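Local coordinates for protein ATP synthase epsilon chain (Caldalkalibacillus thermarum TA2.A1, PDB 5IK2) that binds ATP and, as the epsilon subunit of the rotary F1 motor, probably takes part in ATP synthesis driven by a transmembrane proton gradient, at residues 13-18 / 85-90; 47-52 / 127-132; 66-71 / 75-80; 94-99 / 122-127. The protein carries 2 engineered substitutions. All coordinates share one frame; numbering follows the deposited sequence.

Interaction 1 of 4, residues 13-18 / 85-90. Engineered in segment 85-90: Ala89 (natural residue Asp).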
loop_
_atom_site.group_PDB
_atom_site.type_symbol
_atom_site.label_atom_id
_atom_site.label_comp_id
_atom_site.label_asym_id
_atom_site.label_seq_id
_atom_site.Cartn_x
_atom_site.Cartn_y
_atom_site.Cartn_z
ATOM N N ARG H 13 -33.341 -43.814 0.288
ATOM C CA ARG H 13 -34.509 -43.152 -0.321
ATOM C C ARG H 13 -35.673 -44.103 -0.619
ATOM O O ARG H 13 -35.514 -45.326 -0.598
ATOM C CB ARG H 13 -34.095 -42.456 -1.624
ATOM C CG ARG H 13 -33.765 -43.418 -2.760
ATOM C CD ARG H 13 -32.845 -42.800 -3.801
ATOM N NE ARG H 13 -32.496 -43.773 -4.838
ATOM C CZ ARG H 13 -33.277 -44.135 -5.858
ATOM N NH1 ARG H 13 -34.492 -43.608 -6.026
ATOM N NH2 ARG H 13 -32.836 -45.040 -6.729
ATOM N N LYS H 14 -36.835 -43.513 -0.902
ATOM C CA LYS H 14 -37.995 -44.239 -1.422
ATOM C C LYS H 14 -37.944 -44.223 -2.947
ATOM O O LYS H 14 -37.778 -43.162 -3.549
ATOM C CB LYS H 14 -39.299 -43.605 -0.940
ATOM C CG LYS H 14 -39.481 -43.645 0.569
ATOM C CD LYS H 14 -40.920 -43.356 0.961
ATOM C CE LYS H 14 -41.122 -43.449 2.465
ATOM N NZ LYS H 14 -42.554 -43.275 2.837
ATOM N N VAL H 15 -38.099 -45.399 -3.556
ATOM C CA VAL H 15 -37.919 -45.588 -5.001
ATOM C C VAL H 15 -39.255 -45.650 -5.741
ATOM O O VAL H 15 -39.412 -45.012 -6.782
ATOM C CB VAL H 15 -37.103 -46.871 -5.290
ATOM C CG1 VAL H 15 -36.853 -47.037 -6.788
ATOM C CG2 VAL H 15 -35.788 -46.839 -4.518
ATOM N N PHE H 16 -40.195 -46.439 -5.219
ATOM C CA PHE H 16 -41.540 -46.556 -5.790
ATOM C C PHE H 16 -42.598 -46.302 -4.720
ATOM O O PHE H 16 -42.439 -46.715 -3.569
ATOM C CB PHE H 16 -41.748 -47.947 -6.402
ATOM C CG PHE H 16 -43.029 -48.082 -7.184
ATOM C CD1 PHE H 16 -43.072 -47.754 -8.535
ATOM C CD2 PHE H 16 -44.195 -48.534 -6.568
ATOM C CE1 PHE H 16 -44.252 -47.874 -9.259
ATOM C CE2 PHE H 16 -45.377 -48.653 -7.285
ATOM C CZ PHE H 16 -45.405 -48.325 -8.633
ATOM N N GLN H 17 -43.669 -45.616 -5.118
ATOM C CA GLN H 17 -44.835 -45.375 -4.268
ATOM C C GLN H 17 -46.088 -45.345 -5.142
ATOM O O GLN H 17 -46.114 -44.652 -6.161
ATOM C CB GLN H 17 -44.696 -44.045 -3.521
ATOM C CG GLN H 17 -43.712 -44.068 -2.364
ATOM C CD GLN H 17 -43.716 -42.769 -1.574
ATOM O OE1 GLN H 17 -43.602 -41.685 -2.151
ATOM N NE2 GLN H 17 -43.845 -42.866 -0.251
ATOM N N GLY H 18 -47.115 -46.094 -4.746
ATOM C CA GLY H 18 -48.378 -46.136 -5.490
ATOM C C GLY H 18 -49.229 -47.350 -5.173
ATOM O O GLY H 18 -48.783 -48.270 -4.488
ATOM N N PRO H 85 -35.980 -47.897 -14.492
ATOM C CA PRO H 85 -35.142 -47.921 -15.707
ATOM C C PRO H 85 -34.367 -46.627 -15.991
ATOM O O PRO H 85 -33.183 -46.684 -16.329
ATOM C CB PRO H 85 -36.158 -48.187 -16.826
ATOM C CG PRO H 85 -37.280 -48.896 -16.154
ATOM C CD PRO H 85 -37.381 -48.239 -14.810
ATOM N N GLU H 86 -35.037 -45.485 -15.837
ATOM C CA GLU H 86 -34.448 -44.169 -16.137
ATOM C C GLU H 86 -33.263 -43.753 -15.246
ATOM O O GLU H 86 -32.431 -42.952 -15.676
ATOM C CB GLU H 86 -35.523 -43.059 -16.127
ATOM C CG GLU H 86 -36.181 -42.752 -14.775
ATOM C CD GLU H 86 -37.542 -43.409 -14.576
ATOM O OE1 GLU H 86 -37.771 -44.518 -15.112
ATOM O OE2 GLU H 86 -38.384 -42.815 -13.864
ATOM N N GLU H 87 -33.189 -44.290 -14.027
ATOM C CA GLU H 87 -32.155 -43.892 -13.053
ATOM C C GLU H 87 -31.039 -44.942 -12.843
ATOM O O GLU H 87 -30.403 -44.972 -11.785
ATOM C CB GLU H 87 -32.817 -43.475 -11.722
ATOM C CG GLU H 87 -33.463 -44.594 -10.907
ATOM C CD GLU H 87 -34.446 -44.096 -9.849
ATOM O OE1 GLU H 87 -34.484 -42.881 -9.553
ATOM O OE2 GLU H 87 -35.192 -44.933 -9.305
ATOM N N ILE H 88 -30.788 -45.766 -13.866
ATOM C CA ILE H 88 -29.718 -46.773 -13.854
ATOM C C ILE H 88 -28.556 -46.294 -14.727
ATOM O O ILE H 88 -28.762 -45.924 -15.885
ATOM C CB ILE H 88 -30.227 -48.140 -14.383
ATOM C CG1 ILE H 88 -31.221 -48.757 -13.390
ATOM C CG2 ILE H 88 -29.071 -49.112 -14.628
ATOM C CD1 ILE H 88 -32.099 -49.843 -13.977
ATOM N N ALA H 89 -27.344 -46.316 -14.171
ATOM C CA ALA H 89 -26.126 -46.026 -14.936
ATOM C C ALA H 89 -25.743 -47.254 -15.773
ATOM O O ALA H 89 -25.236 -48.245 -15.237
ATOM C CB ALA H 89 -24.991 -45.627 -14.002
ATOM N N VAL H 90 -25.985 -47.179 -17.082
ATOM C CA VAL H 90 -25.885 -48.344 -17.974
ATOM C C VAL H 90 -24.432 -48.775 -18.215
ATOM O O VAL H 90 -24.124 -49.967 -18.144
ATOM C CB VAL H 90 -26.619 -48.093 -19.319
ATOM C CG1 VAL H 90 -26.402 -49.241 -20.304
ATOM C CG2 VAL H 90 -28.109 -47.888 -19.069
HETATM O O HOH W 1 -37.326 -43.278 -7.930
#
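Arg13 and Glu87 meet in a long salt bridge whose single hydrogen bond is weak: NH2 of Arg13 lies 3.5 Å from OE2 of Glu87. The angle of 154° at the hydrogen and the place of OE2, at the edge of the guanidinium and in its plane, show a directed contact. The carboxylate, however, is turned 76° against the guanidinium, which rules out a flat, two-pronged pairing. Val15 packs against both partners. Its CG1 comes within 3.7 Å of Glu87 OE2, while CG2 lies over one guanidinium face near the rim. A water adds an indirect link, donating toward Glu87 OE2 at 3.0 Å and toward Val15 O at 2.9 Å, and accepting a weak bond from Arg13 NH1. More acceptors surround this water than it has protons, so these bonds need not all exist at once.

Farther out, the backbone N of Leu84 hydrogen-bonds to Glu87 OE2 and is the carboxylate's strongest partner. Arg13 carries CG between its backbone N and carbonyl carbon (chi1 71°) and stays extended to NE, which takes the guanidinium across to the incoming glutamate. Val15 and Phe16 both pair with Ile8, a classic beta bulge. With an alanine in place of Arg13, Glu87 would probably lose its cationic mate and Val15 the flat group over its CG2.

With only 98 Å² buried at the surface, the contact is a slender ionic tie between the beta-sandwich and the loop entering helix 90-104, probably easily broken if the helical domain swings away, as in related epsilon subunits.

Interaction 2 of 4, residues 47-52 / 127-132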
loop_
_atom_site.group_PDB
_atom_site.type_symbol
_atom_site.label_atom_id
_atom_site.label_comp_id
_atom_site.label_asym_id
_atom_site.label_seq_id
_atom_site.Cartn_x
_atom_site.Cartn_y
_atom_site.Cartn_z
ATOM N N THR H 47 -32.033 -61.543 -6.300
ATOM C CA THR H 47 -31.678 -60.369 -7.090
ATOM C C THR H 47 -32.331 -60.526 -8.461
ATOM O O THR H 47 -31.904 -61.354 -9.269
ATOM C CB THR H 47 -30.149 -60.205 -7.214
ATOM O OG1 THR H 47 -29.595 -59.962 -5.915
ATOM C CG2 THR H 47 -29.784 -59.042 -8.136
ATOM N N ALA H 48 -33.386 -59.746 -8.693
ATOM C CA ALA H 48 -34.211 -59.864 -9.895
ATOM C C ALA H 48 -35.087 -58.617 -10.086
ATOM O O ALA H 48 -35.184 -57.787 -9.176
ATOM C CB ALA H 48 -35.078 -61.111 -9.801
ATOM N N PRO H 49 -35.715 -58.468 -11.274
ATOM C CA PRO H 49 -36.669 -57.367 -11.453
ATOM C C PRO H 49 -37.966 -57.576 -10.669
ATOM O O PRO H 49 -38.492 -58.689 -10.645
ATOM C CB PRO H 49 -36.956 -57.380 -12.964
ATOM C CG PRO H 49 -35.853 -58.171 -13.573
ATOM C CD PRO H 49 -35.474 -59.183 -12.540
ATOM N N VAL H 50 -38.455 -56.513 -10.028
ATOM C CA VAL H 50 -39.773 -56.505 -9.387
ATOM C C VAL H 50 -40.745 -55.813 -10.342
ATOM O O VAL H 50 -40.578 -54.630 -10.642
ATOM C CB VAL H 50 -39.751 -55.765 -8.030
ATOM C CG1 VAL H 50 -41.148 -55.718 -7.410
ATOM C CG2 VAL H 50 -38.763 -56.429 -7.076
ATOM N N ARG H 51 -41.746 -56.552 -10.814
ATOM C CA ARG H 51 -42.707 -56.048 -11.798
ATOM C C ARG H 51 -44.017 -55.647 -11.116
ATOM O O ARG H 51 -44.654 -56.470 -10.452
ATOM C CB ARG H 51 -42.942 -57.105 -12.886
ATOM C CG ARG H 51 -44.043 -56.779 -13.891
ATOM C CD ARG H 51 -43.800 -57.426 -15.250
ATOM N NE ARG H 51 -43.208 -58.764 -15.156
ATOM C CZ ARG H 51 -43.867 -59.894 -14.882
ATOM N NH1 ARG H 51 -45.183 -59.899 -14.661
ATOM N NH2 ARG H 51 -43.194 -61.043 -14.826
ATOM N N ILE H 52 -44.397 -54.377 -11.282
ATOM C CA ILE H 52 -45.628 -53.821 -10.715
ATOM C C ILE H 52 -46.593 -53.489 -11.851
ATOM O O ILE H 52 -46.265 -52.678 -12.718
ATOM C CB ILE H 52 -45.356 -52.535 -9.897
ATOM C CG1 ILE H 52 -44.315 -52.799 -8.802
ATOM C CG2 ILE H 52 -46.649 -52.007 -9.277
ATOM C CD1 ILE H 52 -43.867 -51.556 -8.062
ATOM N N ARG H 127 -29.774 -54.909 -13.412
ATOM C CA ARG H 127 -29.772 -53.490 -13.810
ATOM C C ARG H 127 -29.832 -53.296 -15.332
ATOM O O ARG H 127 -30.480 -52.363 -15.813
ATOM C CB ARG H 127 -28.549 -52.758 -13.236
ATOM C CG ARG H 127 -28.711 -52.342 -11.783
ATOM C CD ARG H 127 -27.404 -51.829 -11.206
ATOM N NE ARG H 127 -27.573 -51.266 -9.866
ATOM C CZ ARG H 127 -26.581 -50.834 -9.084
ATOM N NH1 ARG H 127 -25.312 -50.890 -9.489
ATOM N NH2 ARG H 127 -26.858 -50.340 -7.881
ATOM N N LEU H 128 -29.158 -54.175 -16.075
ATOM C CA LEU H 128 -29.184 -54.153 -17.542
ATOM C C LEU H 128 -30.528 -54.615 -18.119
ATOM O O LEU H 128 -31.005 -54.039 -19.097
ATOM C CB LEU H 128 -28.040 -54.999 -18.118
ATOM C CG LEU H 128 -26.631 -54.460 -17.831
ATOM C CD1 LEU H 128 -25.584 -55.556 -17.967
ATOM C CD2 LEU H 128 -26.294 -53.279 -18.732
ATOM N N GLN H 129 -31.125 -55.649 -17.519
ATOM C CA GLN H 129 -32.462 -56.133 -17.916
ATOM C C GLN H 129 -33.543 -55.055 -17.797
ATOM O O GLN H 129 -34.355 -54.879 -18.708
ATOM C CB GLN H 129 -32.884 -57.345 -17.072
ATOM C CG GLN H 129 -32.200 -58.657 -17.428
ATOM C CD GLN H 129 -32.570 -59.785 -16.474
ATOM O OE1 GLN H 129 -33.722 -59.908 -16.051
ATOM N NE2 GLN H 129 -31.590 -60.620 -16.134
ATOM N N VAL H 130 -33.544 -54.348 -16.668
ATOM C CA VAL H 130 -34.530 -53.294 -16.394
ATOM C C VAL H 130 -34.262 -52.037 -17.238
ATOM O O VAL H 130 -35.200 -51.317 -17.584
ATOM C CB VAL H 130 -34.599 -52.968 -14.879
ATOM C CG1 VAL H 130 -35.539 -51.801 -14.595
ATOM C CG2 VAL H 130 -35.057 -54.200 -14.103
ATOM N N ALA H 131 -32.995 -51.784 -17.573
ATOM C CA ALA H 131 -32.626 -50.678 -18.471
ATOM C C ALA H 131 -33.076 -50.909 -19.922
ATOM O O ALA H 131 -33.484 -49.961 -20.595
ATOM C CB ALA H 131 -31.126 -50.429 -18.420
ATOM N N ASN H 132 -32.996 -52.155 -20.395
ATOM C CA ASN H 132 -33.430 -52.515 -21.760
ATOM C C ASN H 132 -34.949 -52.457 -21.976
ATOM O O ASN H 132 -35.397 -52.310 -23.116
ATOM C CB ASN H 132 -32.926 -53.917 -22.155
ATOM C CG ASN H 132 -31.414 -53.986 -22.317
ATOM O OD1 ASN H 132 -30.791 -54.979 -21.938
ATOM N ND2 ASN H 132 -30.818 -52.946 -22.894
#
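Gln129 OE1 is flanked by two ring carbons of Pro49, with CG at 3.7 Å and CD at 4.0 Å. These are methylene groups, so the amide oxygen makes van der Waals contact there and no hydrogen bond. The glutamine chain crosses the proline at about a right angle. It leaves the helix with CG anti to its carbonyl carbon (chi1 -75°) and runs extended from there, which carries the amide out to the strand.

Val130 supplies the apolar half of the contact. Its CG2 methyl, the branch beside the backbone N, lies 3.9 Å from Pro49 CB and 4.1 Å from Pro49 CG, the two side chains sliding past each other in opposite directions. The CA atoms of Pro49 and Val130 are 6.8 Å apart, the closest such pair between the segments, and both CB atoms point toward the opposite segment. Ala48 and Val50, on either side of Pro49, direct their side chains away from segment 127-132, and their backbones bond to Val63 and Ile61 of strand 57-64. Of residues 47-52, Pro49 is thus the one that meets 127-132.

Val130 is buried and also touches Pro85 and Ile88 of the linking loop, which puts it between sandwich and linker. One helical turn earlier, Arg127, an ATP-binding residue in another structure of this protein, makes a salt bridge with Glu83.

Burying 108 Å², this docking of the C-terminal helix on the sandwich rests on undirected van der Waals contact, part apolar and part amide oxygen against methylene, which is consistent with a helical domain able to detach and return.

Interaction 3 of 4, residues 66-71 / 75-80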
loop_
_atom_site.group_PDB
_atom_site.type_symbol
_atom_site.label_atom_id
_atom_site.label_comp_id
_atom_site.label_asym_id
_atom_site.label_seq_id
_atom_site.Cartn_x
_atom_site.Cartn_y
_atom_site.Cartn_z
ATOM N N GLY H 66 -32.598 -57.749 -1.261
ATOM C CA GLY H 66 -33.817 -57.284 -0.593
ATOM C C GLY H 66 -34.730 -58.381 -0.091
ATOM O O GLY H 66 -34.521 -59.559 -0.381
ATOM N N PHE H 67 -35.738 -57.976 0.681
ATOM C CA PHE H 67 -36.769 -58.886 1.186
ATOM C C PHE H 67 -38.157 -58.243 1.129
ATOM O O PHE H 67 -38.291 -57.016 1.189
ATOM C CB PHE H 67 -36.442 -59.355 2.613
ATOM C CG PHE H 67 -36.621 -58.296 3.671
ATOM C CD1 PHE H 67 -35.627 -57.347 3.903
ATOM C CD2 PHE H 67 -37.776 -58.260 4.454
ATOM C CE1 PHE H 67 -35.786 -56.374 4.883
ATOM C CE2 PHE H 67 -37.940 -57.289 5.435
ATOM C CZ PHE H 67 -36.943 -56.346 5.652
ATOM N N LEU H 68 -39.172 -59.096 1.019
ATOM C CA LEU H 68 -40.571 -58.685 0.907
ATOM C C LEU H 68 -41.235 -58.742 2.277
ATOM O O LEU H 68 -40.935 -59.633 3.066
ATOM C CB LEU H 68 -41.299 -59.624 -0.059
ATOM C CG LEU H 68 -42.777 -59.385 -0.374
ATOM C CD1 LEU H 68 -42.987 -58.052 -1.075
ATOM C CD2 LEU H 68 -43.298 -60.525 -1.233
ATOM N N GLU H 69 -42.118 -57.784 2.559
ATOM C CA GLU H 69 -42.958 -57.810 3.764
ATOM C C GLU H 69 -44.402 -57.469 3.392
ATOM O O GLU H 69 -44.720 -56.315 3.093
ATOM C CB GLU H 69 -42.443 -56.839 4.829
ATOM C CG GLU H 69 -43.107 -57.029 6.197
ATOM C CD GLU H 69 -43.546 -55.741 6.882
ATOM O OE1 GLU H 69 -43.604 -54.675 6.235
ATOM O OE2 GLU H 69 -43.855 -55.801 8.088
ATOM N N VAL H 70 -45.265 -58.482 3.423
ATOM C CA VAL H 70 -46.661 -58.346 3.020
ATOM C C VAL H 70 -47.566 -58.188 4.239
ATOM O O VAL H 70 -47.380 -58.862 5.250
ATOM C CB VAL H 70 -47.132 -59.581 2.219
ATOM C CG1 VAL H 70 -48.533 -59.354 1.653
ATOM C CG2 VAL H 70 -46.142 -59.912 1.107
ATOM N N ARG H 71 -48.515 -57.261 4.136
ATOM C CA ARG H 71 -49.705 -57.226 4.988
ATOM C C ARG H 71 -50.926 -57.155 4.057
ATOM O O ARG H 71 -50.772 -56.855 2.866
ATOM C CB ARG H 71 -49.676 -56.013 5.928
ATOM C CG ARG H 71 -48.914 -56.220 7.234
ATOM C CD ARG H 71 -47.426 -55.929 7.097
ATOM N NE ARG H 71 -47.154 -54.507 6.862
ATOM C CZ ARG H 71 -47.089 -53.557 7.801
ATOM N NH1 ARG H 71 -47.279 -53.835 9.093
ATOM N NH2 ARG H 71 -46.833 -52.302 7.439
ATOM N N VAL H 75 -47.809 -53.384 1.323
ATOM C CA VAL H 75 -46.735 -54.230 0.781
ATOM C C VAL H 75 -45.419 -53.444 0.774
ATOM O O VAL H 75 -45.300 -52.443 0.069
ATOM C CB VAL H 75 -47.056 -54.701 -0.657
ATOM C CG1 VAL H 75 -45.904 -55.517 -1.244
ATOM C CG2 VAL H 75 -48.350 -55.506 -0.676
ATOM N N ASN H 76 -44.440 -53.907 1.556
ATOM C CA ASN H 76 -43.117 -53.276 1.636
ATOM C C ASN H 76 -42.033 -54.157 1.020
ATOM O O ASN H 76 -42.053 -55.380 1.180
ATOM C CB ASN H 76 -42.756 -52.982 3.095
ATOM C CG ASN H 76 -43.617 -51.894 3.705
ATOM O OD1 ASN H 76 -43.942 -50.901 3.054
ATOM N ND2 ASN H 76 -43.982 -52.071 4.971
ATOM N N ILE H 77 -41.102 -53.524 0.308
ATOM C CA ILE H 77 -39.881 -54.174 -0.171
ATOM C C ILE H 77 -38.692 -53.302 0.239
ATOM O O ILE H 77 -38.523 -52.198 -0.277
ATOM C CB ILE H 77 -39.902 -54.397 -1.704
ATOM C CG1 ILE H 77 -40.914 -55.492 -2.062
ATOM C CG2 ILE H 77 -38.516 -54.785 -2.227
ATOM C CD1 ILE H 77 -41.240 -55.588 -3.536
ATOM N N LEU H 78 -37.889 -53.810 1.174
ATOM C CA LEU H 78 -36.652 -53.162 1.614
ATOM C C LEU H 78 -35.477 -53.882 0.955
ATOM O O LEU H 78 -35.392 -55.109 1.031
ATOM C CB LEU H 78 -36.528 -53.220 3.142
ATOM C CG LEU H 78 -37.356 -52.208 3.947
ATOM C CD1 LEU H 78 -38.851 -52.485 3.849
ATOM C CD2 LEU H 78 -36.915 -52.205 5.402
ATOM N N ALA H 79 -34.582 -53.127 0.315
ATOM C CA ALA H 79 -33.458 -53.704 -0.441
ATOM C C ALA H 79 -32.212 -52.824 -0.426
ATOM O O ALA H 79 -32.302 -51.622 -0.194
ATOM C CB ALA H 79 -33.884 -53.971 -1.875
ATOM N N ASP H 80 -31.057 -53.437 -0.687
ATOM C CA ASP H 80 -29.772 -52.721 -0.746
ATOM C C ASP H 80 -29.802 -51.659 -1.838
ATOM O O ASP H 80 -29.444 -50.505 -1.602
ATOM C CB ASP H 80 -28.605 -53.679 -1.031
ATOM C CG ASP H 80 -28.355 -54.679 0.091
ATOM O OD1 ASP H 80 -28.937 -54.545 1.189
ATOM O OD2 ASP H 80 -27.558 -55.612 -0.135
#
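Phe67 and Leu78 form a hydrogen-bonded pair, N of Phe67 giving its proton to Leu78 O at 2.9 Å and Leu78 N returning a longer bond to Phe67 O. Glu69 and Asn76 repeat the pattern, with Asn76 N to Glu69 O the straightest of the four (172°). Between them, Leu68 and Ile77 are a non-hydrogen-bonded pair.

A fifth bond joins side chains: Asn76 ND2 donates to Glu69 OE1 at 2.9 Å, the carboxylate and amide being nearly coplanar (18° apart). Arg71 stands over this carboxylate, which lies against a guanidinium face, so the attraction is one of charge alone. An aromatic side chain of a neighbouring subunit bonds weakly to Glu69 OE2. A leucine in place of Glu69 would probably leave Asn76 ND2 without its acceptor and Arg71 without its counter-charge.

The strands are the arms of an antiparallel beta hairpin (164° between directions) in the beta-sandwich, flanked by strands 41-44 and 4-9.

Apolar contacts occupy both faces. Phe67 CE1 lies 3.7 Å from Leu78 CB on the face shared with Glu69 and Asn76. On the other, Leu68 CD1 reaches Ile77 CG1 and, at 3.9 Å, Val75 CG1.

Interaction 4 of 4, residues 94-99 / 122-127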
loop_
_atom_site.group_PDB
_atom_site.type_symbol
_atom_site.label_atom_id
_atom_site.label_comp_id
_atom_site.label_asym_id
_atom_site.label_seq_id
_atom_site.Cartn_x
_atom_site.Cartn_y
_atom_site.Cartn_z
ATOM N N LYS H 94 -22.390 -52.373 -17.284
ATOM C CA LYS H 94 -21.646 -53.173 -18.267
ATOM C C LYS H 94 -20.213 -53.467 -17.813
ATOM O O LYS H 94 -19.741 -54.601 -17.931
ATOM C CB LYS H 94 -21.631 -52.481 -19.635
ATOM C CG LYS H 94 -22.977 -52.477 -20.337
ATOM C CD LYS H 94 -22.900 -51.785 -21.688
ATOM C CE LYS H 94 -24.247 -51.795 -22.392
ATOM N NZ LYS H 94 -24.222 -51.005 -23.654
ATOM N N LYS H 95 -19.533 -52.443 -17.300
ATOM C CA LYS H 95 -18.176 -52.595 -16.753
ATOM C C LYS H 95 -18.155 -53.447 -15.481
ATOM O O LYS H 95 -17.204 -54.196 -15.257
ATOM C CB LYS H 95 -17.532 -51.226 -16.500
ATOM C CG LYS H 95 -17.143 -50.510 -17.785
ATOM C CD LYS H 95 -16.961 -49.014 -17.592
ATOM C CE LYS H 95 -16.699 -48.322 -18.923
ATOM N NZ LYS H 95 -16.848 -46.843 -18.832
ATOM N N ALA H 96 -19.201 -53.328 -14.664
ATOM C CA ALA H 96 -19.378 -54.182 -13.486
ATOM C C ALA H 96 -19.656 -55.637 -13.873
ATOM O O ALA H 96 -19.135 -56.556 -13.236
ATOM C CB ALA H 96 -20.497 -53.646 -12.607
ATOM N N LYS H 97 -20.476 -55.840 -14.907
ATOM C CA LYS H 97 -20.758 -57.184 -15.430
ATOM C C LYS H 97 -19.482 -57.859 -15.937
ATOM O O LYS H 97 -19.176 -58.986 -15.541
ATOM C CB LYS H 97 -21.792 -57.128 -16.566
ATOM C CG LYS H 97 -22.226 -58.497 -17.087
ATOM C CD LYS H 97 -22.963 -58.408 -18.414
ATOM C CE LYS H 97 -22.983 -59.757 -19.116
ATOM N NZ LYS H 97 -23.834 -59.749 -20.335
ATOM N N ALA H 98 -18.757 -57.160 -16.811
ATOM C CA ALA H 98 -17.511 -57.668 -17.398
ATOM C C ALA H 98 -16.416 -57.916 -16.353
ATOM O O ALA H 98 -15.619 -58.846 -16.499
ATOM C CB ALA H 98 -17.005 -56.712 -18.472
ATOM N N ARG H 99 -16.381 -57.083 -15.313
ATOM C CA ARG H 99 -15.458 -57.257 -14.191
ATOM C C ARG H 99 -15.735 -58.565 -13.446
ATOM O O ARG H 99 -14.869 -59.438 -13.370
ATOM C CB ARG H 99 -15.570 -56.067 -13.224
ATOM C CG ARG H 99 -14.677 -56.129 -11.984
ATOM C CD ARG H 99 -15.196 -55.222 -10.877
ATOM N NE ARG H 99 -14.506 -55.452 -9.607
ATOM C CZ ARG H 99 -14.809 -54.862 -8.448
ATOM N NH1 ARG H 99 -15.806 -53.980 -8.363
ATOM N NH2 ARG H 99 -14.105 -55.158 -7.359
ATOM N N GLU H 122 -24.957 -60.509 -10.395
ATOM C CA GLU H 122 -26.426 -60.532 -10.453
ATOM C C GLU H 122 -27.044 -59.134 -10.364
ATOM O O GLU H 122 -28.045 -58.858 -11.028
ATOM C CB GLU H 122 -27.000 -61.427 -9.348
ATOM C CG GLU H 122 -26.835 -62.914 -9.622
ATOM C CD GLU H 122 -27.173 -63.793 -8.430
ATOM O OE1 GLU H 122 -27.739 -63.290 -7.435
ATOM O OE2 GLU H 122 -26.875 -65.002 -8.495
ATOM N N ARG H 123 -26.452 -58.270 -9.538
ATOM C CA ARG H 123 -26.858 -56.863 -9.439
ATOM C C ARG H 123 -26.686 -56.135 -10.772
ATOM O O ARG H 123 -27.554 -55.358 -11.173
ATOM C CB ARG H 123 -26.047 -56.147 -8.352
ATOM C CG ARG H 123 -26.459 -54.706 -8.082
ATOM C CD ARG H 123 -25.510 -54.035 -7.103
ATOM N NE ARG H 123 -25.580 -54.625 -5.765
ATOM C CZ ARG H 123 -24.837 -54.246 -4.722
ATOM N NH1 ARG H 123 -23.943 -53.262 -4.836
ATOM N NH2 ARG H 123 -24.989 -54.855 -3.548
ATOM N N ALA H 124 -25.565 -56.394 -11.445
ATOM C CA ALA H 124 -25.250 -55.760 -12.728
ATOM C C ALA H 124 -26.172 -56.216 -13.857
ATOM O O ALA H 124 -26.665 -55.384 -14.621
ATOM C CB ALA H 124 -23.798 -56.020 -13.103
ATOM N N GLU H 125 -26.397 -57.526 -13.961
ATOM C CA GLU H 125 -27.244 -58.094 -15.024
ATOM C C GLU H 125 -28.720 -57.700 -14.889
ATOM O O GLU H 125 -29.385 -57.441 -15.895
ATOM C CB GLU H 125 -27.098 -59.620 -15.089
ATOM C CG GLU H 125 -25.739 -60.072 -15.609
ATOM C CD GLU H 125 -25.620 -61.580 -15.760
ATOM O OE1 GLU H 125 -26.096 -62.320 -14.870
ATOM O OE2 GLU H 125 -25.033 -62.025 -16.770
ATOM N N VAL H 126 -29.221 -57.655 -13.656
ATOM C CA VAL H 126 -30.598 -57.216 -13.385
ATOM C C VAL H 126 -30.785 -55.727 -13.709
ATOM O O VAL H 126 -31.836 -55.338 -14.220
ATOM C CB VAL H 126 -31.018 -57.539 -11.928
ATOM C CG1 VAL H 126 -32.323 -56.850 -11.541
ATOM C CG2 VAL H 126 -31.161 -59.043 -11.753
ATOM N N ARG H 127 -29.774 -54.909 -13.412
ATOM C CA ARG H 127 -29.772 -53.490 -13.810
ATOM C C ARG H 127 -29.832 -53.296 -15.332
ATOM O O ARG H 127 -30.480 -52.363 -15.813
ATOM C CB ARG H 127 -28.549 -52.758 -13.236
ATOM C CG ARG H 127 -28.711 -52.342 -11.783
ATOM C CD ARG H 127 -27.404 -51.829 -11.206
ATOM N NE ARG H 127 -27.573 -51.266 -9.866
ATOM C CZ ARG H 127 -26.581 -50.834 -9.084
ATOM N NH1 ARG H 127 -25.312 -50.890 -9.489
ATOM N NH2 ARG H 127 -26.858 -50.340 -7.881
#
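Lys97 and Glu125 cross at about a right angle on facing helices, meeting first through their aliphatic parts: CG of Lys97 is 4.1 Å from CG of Glu125. The lysine starts with CG opposite its backbone N (chi1 -175°) and remains extended, passing the glutamate so that its CE comes 3.9 Å from Glu125 OE2. Its charged NZ is 4.4 Å from that oxygen, too far for a salt bridge, so the opposite charges probably attract only at long range.

Beside this pair, Ala96 and Ala124 turn their methyls toward each other, with 4.1 Å between the CB atoms. Ala124 CB also lies 3.8 Å from the backbone N of Lys97. Such small side chains let the helix backbones come near, and the segment axes approach to 8.4 Å at an angle of 140° between their directions.

The arrangement is the helical hairpin of the C-terminal domain, its arms running roughly antiparallel. Arg99, Arg123 and Arg127 bind ATP in another structure of this protein, although none is bound to this chain. Lys97 also packs on Leu121 and Leu128 of helix 114-133, from which Arg123 and Arg127 reach Thr81 of strand 81-83, while Glu122 and Val126 pack on Thr47.

Interaction 3 lies wholly in the beta-sandwich and interaction 4 wholly in the helical hairpin, their centres about 23 Å apart on opposite sides of the chain's centre. Interactions 1 and 2 join the two domains, and their centres are about 11 Å apart. Along the chain the segments of these two alternate, while interaction 3 is nested within both loops and interaction 4 within that of 127-132 with 47-52. Interactions 2 and 4 share Arg127 and helix 114-133. Thr47 also packs on Glu122, and Val50 on Ile77, carrying contact from hairpin helix to sandwich hairpin. The helical domain is thus folded down on the sandwich, consistent with a compact epsilon state.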